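Local coordinates for conserved hypothetical protein (Caulobacter vibrioides, PDB 1XFJ), which probably acts as a purine nucleoside phosphorylase of the YfiH/LACC1 family, and may also deaminate adenosine and cleave methylthioadenosine, at residues Y172-G175 with L176-H180; L179-F182 with E183-P187. All coordinates share one frame; numbering follows the deposited sequence.

Overall arrangement
Following the chain from the N terminus, the short edge strand 173-175 of a three-stranded antiparallel sheet runs without a break into helix 176-185, and both contacts lie along this one passage. Contact 1 is the junction itself: residues 172-175 turn at G175 into the first turn of the helix, 176-180. Contact 2 follows the same helix through its second half to its end at 183-187. Neither contact closes a long loop, and they neither nest nor cross; they overlap at L179 and H180, their centres about 10 Å apart. F178 of contact 1 stacks on F182 of contact 2, joining the strands of the small sheet to helices 134-139 and 206-216.

Contact 1: Y172-G175 with L176-H180; sequences YEVG and LEFLH
The methyl carbon V174 CG1 stands over one face of the F178 ring, 3.7 Å from its centroid and only 9° off the ring normal, a CH-pi contact placed over the middle of the ring. The second branch, V174 CG2, meets the ring nearer its rim, 3.5 Å from F178 CD2. The F178 ring turns back toward the strand because chi1 (-173°) sets CG opposite the backbone N. The Y172 side chain crosses it at about a right angle; the rings are oblique, and Y172 OH lies 3.8 Å from F178 CE1.

Backbone bonds make the turn where strand 173-175, at the edge of the small three-stranded antiparallel sheet, passes directly into helix 176-185. G175 occupies the N-cap position, and its carbonyl accepts the first helical bond, from L179 N to G175 O at 3.1 Å with an N-H...O angle of 164°. F178 N gives the same oxygen a second, weak hydrogen bond. Strand and helix segments run nearly perpendicular.

A carboxylate folds over this helix start. E177, bent at chi2, brings OE2 back to its neighbour's amide in a weak bond, F178 N to E177 OE2 at 3.0 Å, while the same oxygen sits 3.2 Å from G175 CA. A water bridges G175 N and E177 OE2. The negative group near the helix N terminus would be favoured by the helix dipole. Elsewhere, W134 and F204 meet the F178 ring edge-to-face, and V174 pairs through its backbone with R202 of the neighbouring strand.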
loop_
_atom_site.group_PDB
_atom_site.type_symbol
_atom_site.label_atom_id
_atom_site.label_comp_id
_atom_site.label_asym_id
_atom_site.label_seq_id
_atom_site.Cartn_x
_atom_site.Cartn_y
_atom_site.Cartn_z
ATOM N N TYR A 172 -12.050 -10.669 3.566
ATOM C CA TYR A 172 -12.665 -9.375 3.859
ATOM C C TYR A 172 -14.186 -9.373 4.037
ATOM O O TYR A 172 -14.929 -9.093 3.098
ATOM C CB TYR A 172 -12.271 -8.380 2.763
ATOM C CG TYR A 172 -12.320 -6.921 3.175
ATOM C CD1 TYR A 172 -12.773 -6.543 4.439
ATOM C CD2 TYR A 172 -11.929 -5.917 2.288
ATOM C CE1 TYR A 172 -12.842 -5.202 4.808
ATOM C CE2 TYR A 172 -11.992 -4.573 2.648
ATOM C CZ TYR A 172 -12.452 -4.225 3.906
ATOM O OH TYR A 172 -12.545 -2.902 4.254
ATOM N N GLU A 173 -14.640 -9.666 5.252
ATOM C CA GLU A 173 -16.071 -9.680 5.543
ATOM C C GLU A 173 -16.559 -8.268 5.856
ATOM O O GLU A 173 -15.905 -7.530 6.598
ATOM C CB GLU A 173 -16.360 -10.591 6.740
ATOM C CG GLU A 173 -17.838 -10.676 7.088
ATOM C CD GLU A 173 -18.109 -11.560 8.285
ATOM O OE1 GLU A 173 -17.900 -11.103 9.428
ATOM O OE2 GLU A 173 -18.523 -12.720 8.078
ATOM N N VAL A 174 -17.704 -7.894 5.290
ATOM C CA VAL A 174 -18.271 -6.569 5.529
ATOM C C VAL A 174 -19.785 -6.637 5.718
ATOM O O VAL A 174 -20.412 -7.656 5.412
ATOM C CB VAL A 174 -17.952 -5.601 4.364
ATOM C CG1 VAL A 174 -16.446 -5.524 4.152
ATOM C CG2 VAL A 174 -18.648 -6.058 3.096
ATOM N N GLY A 175 -20.361 -5.549 6.227
ATOM C CA GLY A 175 -21.797 -5.498 6.454
ATOM C C GLY A 175 -22.571 -4.857 5.315
ATOM O O GLY A 175 -21.989 -4.462 4.303
ATOM N N LEU A 176 -23.886 -4.742 5.486
ATOM C CA LEU A 176 -24.752 -4.170 4.459
ATOM C C LEU A 176 -24.614 -2.661 4.262
ATOM O O LEU A 176 -24.863 -2.152 3.170
ATOM C CB LEU A 176 -26.212 -4.524 4.756
ATOM C CG LEU A 176 -26.557 -6.018 4.751
ATOM C CD1 LEU A 176 -28.016 -6.207 5.136
ATOM C CD2 LEU A 176 -26.295 -6.610 3.373
ATOM N N GLU A 177 -24.228 -1.937 5.307
ATOM C CA GLU A 177 -24.059 -0.496 5.172
ATOM C C GLU A 177 -22.851 -0.251 4.271
ATOM O O GLU A 177 -22.815 0.713 3.505
ATOM C CB GLU A 177 -23.833 0.154 6.540
ATOM C CG GLU A 177 -22.548 -0.268 7.242
ATOM C CD GLU A 177 -22.481 -1.761 7.513
ATOM O OE1 GLU A 177 -23.406 -2.293 8.166
ATOM O OE2 GLU A 177 -21.503 -2.402 7.072
ATOM N N PHE A 178 -21.870 -1.145 4.373
ATOM C CA PHE A 178 -20.643 -1.087 3.581
ATOM C C PHE A 178 -21.010 -1.376 2.128
ATOM O O PHE A 178 -20.641 -0.634 1.217
ATOM C CB PHE A 178 -19.657 -2.145 4.086
ATOM C CG PHE A 178 -18.296 -2.078 3.446
ATOM C CD1 PHE A 178 -17.238 -1.447 4.094
ATOM C CD2 PHE A 178 -18.062 -2.680 2.213
ATOM C CE1 PHE A 178 -15.964 -1.421 3.525
ATOM C CE2 PHE A 178 -16.797 -2.661 1.635
ATOM C CZ PHE A 178 -15.743 -2.029 2.294
ATOM N N LEU A 179 -21.741 -2.468 1.927
ATOM C CA LEU A 179 -22.190 -2.871 0.595
ATOM C C LEU A 179 -22.961 -1.750 -0.087
ATOM O O LEU A 179 -22.668 -1.360 -1.220
ATOM C CB LEU A 179 -23.104 -4.094 0.700
ATOM C CG LEU A 179 -23.907 -4.370 -0.576
ATOM C CD1 LEU A 179 -22.961 -4.837 -1.670
ATOM C CD2 LEU A 179 -24.980 -5.410 -0.304
ATOM N N HIS A 180 -23.959 -1.233 0.616
ATOM C CA HIS A 180 -24.796 -0.177 0.075
ATOM C C HIS A 180 -24.026 1.105 -0.212
ATOM O O HIS A 180 -24.320 1.800 -1.183
ATOM C CB HIS A 180 -25.967 0.070 1.024
ATOM C CG HIS A 180 -26.871 -1.115 1.169
ATOM N ND1 HIS A 180 -27.689 -1.303 2.263
ATOM C CD2 HIS A 180 -27.074 -2.184 0.362
ATOM C CE1 HIS A 180 -28.352 -2.437 2.126
ATOM N NE2 HIS A 180 -27.998 -2.992 0.981
HETATM O O HOH W 1 -18.879 -3.457 7.604
#

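Contact 2: L179-F182 with E183-P187; sequences LHRF and EADCP
The H180 ring receives E183 OE1 at its edge, in the plane, with H180 CD2 and E183 OE1 3.8 Å apart, while L176 O lies over one face, offset toward the rim. Ring and carboxylate are turned only 26° from each other, and any attraction to H180 NE2 would be longer-range and depend on the histidine's charge. L179 CD1 lies over a face of the carboxylate, 3.6 Å from E183 CD. E183 leaves the helix with CG anti to its carbonyl carbon (chi1 -65°), which lays its extended chain back along the previous turn between L179 and H180. The D185 carboxylate reaches the aliphatic part of R181, with D185 OD2 3.6 Å from R181 CG, while the guanidinium is bent away at chi3.

Four successive i to i+4 backbone bonds hold the last turns of this alpha-helix. E183 N to L179 O is the straightest, at 166°; A184 N, D185 N and C186 N follow on H180 O, R181 O and F182 O. The final one, C186 N to F182 O at 2.8 Å, comes from the first residue to leave helical geometry. F182 O has a second partner in the hydroxyl of S189, which also bonds to C186 O and so ties the following loop to the helix end.

F182 faces inward, stacked on F178, meeting the F209 ring edge-to-face and the F204 ring of strand 201-204, with W134 and L138 of helix 134-139 beside it. C186 touches L138, and reaches F209 and R213 of helix 206-216, so the helix end is seated against both neighbouring helices.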
loop_
_atom_site.group_PDB
_atom_site.type_symbol
_atom_site.label_atom_id
_atom_site.label_comp_id
_atom_site.label_asym_id
_atom_site.label_seq_id
_atom_site.Cartn_x
_atom_site.Cartn_y
_atom_site.Cartn_z
ATOM N N LEU A 179 -21.741 -2.468 1.927
ATOM C CA LEU A 179 -22.190 -2.871 0.595
ATOM C C LEU A 179 -22.961 -1.750 -0.087
ATOM O O LEU A 179 -22.668 -1.360 -1.220
ATOM C CB LEU A 179 -23.104 -4.094 0.700
ATOM C CG LEU A 179 -23.907 -4.370 -0.576
ATOM C CD1 LEU A 179 -22.961 -4.837 -1.670
ATOM C CD2 LEU A 179 -24.980 -5.410 -0.304
ATOM N N HIS A 180 -23.959 -1.233 0.616
ATOM C CA HIS A 180 -24.796 -0.177 0.075
ATOM C C HIS A 180 -24.026 1.105 -0.212
ATOM O O HIS A 180 -24.320 1.800 -1.183
ATOM C CB HIS A 180 -25.967 0.070 1.024
ATOM C CG HIS A 180 -26.871 -1.115 1.169
ATOM N ND1 HIS A 180 -27.689 -1.303 2.263
ATOM C CD2 HIS A 180 -27.074 -2.184 0.362
ATOM C CE1 HIS A 180 -28.352 -2.437 2.126
ATOM N NE2 HIS A 180 -27.998 -2.992 0.981
ATOM N N ARG A 181 -23.030 1.414 0.615
ATOM C CA ARG A 181 -22.234 2.618 0.397
ATOM C C ARG A 181 -21.542 2.524 -0.960
ATOM O O ARG A 181 -21.560 3.471 -1.745
ATOM C CB ARG A 181 -21.181 2.780 1.498
ATOM C CG ARG A 181 -20.341 4.042 1.351
ATOM C CD ARG A 181 -19.261 4.143 2.420
ATOM N NE ARG A 181 -19.819 4.205 3.769
ATOM C CZ ARG A 181 -19.686 3.244 4.678
ATOM N NH1 ARG A 181 -19.012 2.137 4.390
ATOM N NH2 ARG A 181 -20.228 3.391 5.880
ATOM N N PHE A 182 -20.929 1.376 -1.234
ATOM C CA PHE A 182 -20.241 1.177 -2.507
ATOM C C PHE A 182 -21.199 1.138 -3.690
ATOM O O PHE A 182 -20.933 1.740 -4.730
ATOM C CB PHE A 182 -19.416 -0.113 -2.485
ATOM C CG PHE A 182 -18.031 0.068 -1.938
ATOM C CD1 PHE A 182 -17.823 0.239 -0.574
ATOM C CD2 PHE A 182 -16.939 0.127 -2.797
ATOM C CE1 PHE A 182 -16.546 0.474 -0.067
ATOM C CE2 PHE A 182 -15.654 0.361 -2.302
ATOM C CZ PHE A 182 -15.459 0.536 -0.934
ATOM N N GLU A 183 -22.309 0.424 -3.541
ATOM C CA GLU A 183 -23.272 0.326 -4.630
ATOM C C GLU A 183 -23.860 1.683 -4.990
ATOM O O GLU A 183 -24.116 1.968 -6.162
ATOM C CB GLU A 183 -24.401 -0.639 -4.266
ATOM C CG GLU A 183 -23.946 -2.079 -4.088
ATOM C CD GLU A 183 -25.106 -3.050 -3.990
ATOM O OE1 GLU A 183 -26.083 -2.738 -3.278
ATOM O OE2 GLU A 183 -25.037 -4.128 -4.615
ATOM N N ALA A 184 -24.062 2.519 -3.980
ATOM C CA ALA A 184 -24.629 3.843 -4.187
ATOM C C ALA A 184 -23.610 4.870 -4.675
ATOM O O ALA A 184 -23.877 5.617 -5.617
ATOM C CB ALA A 184 -25.278 4.333 -2.891
ATOM N N ASP A 185 -22.443 4.903 -4.039
ATOM C CA ASP A 185 -21.408 5.871 -4.396
ATOM C C ASP A 185 -20.551 5.529 -5.607
ATOM O O ASP A 185 -20.034 6.427 -6.271
ATOM C CB ASP A 185 -20.493 6.126 -3.197
ATOM C CG ASP A 185 -21.231 6.732 -2.023
ATOM O OD1 ASP A 185 -22.419 7.078 -2.181
ATOM O OD2 ASP A 185 -20.621 6.866 -0.942
ATOM N N CYS A 186 -20.385 4.241 -5.889
ATOM C CA CYS A 186 -19.583 3.825 -7.032
ATOM C C CYS A 186 -20.368 2.834 -7.880
ATOM O O CYS A 186 -20.250 1.621 -7.716
ATOM C CB CYS A 186 -18.267 3.190 -6.569
ATOM S SG CYS A 186 -17.073 2.920 -7.909
ATOM N N PRO A 187 -21.191 3.351 -8.801
ATOM C CA PRO A 187 -22.018 2.537 -9.693
ATOM C C PRO A 187 -21.295 1.338 -10.299
ATOM O O PRO A 187 -20.208 1.472 -10.867
ATOM C CB PRO A 187 -22.457 3.541 -10.752
ATOM C CG PRO A 187 -22.621 4.789 -9.953
ATOM C CD PRO A 187 -21.375 4.787 -9.087
#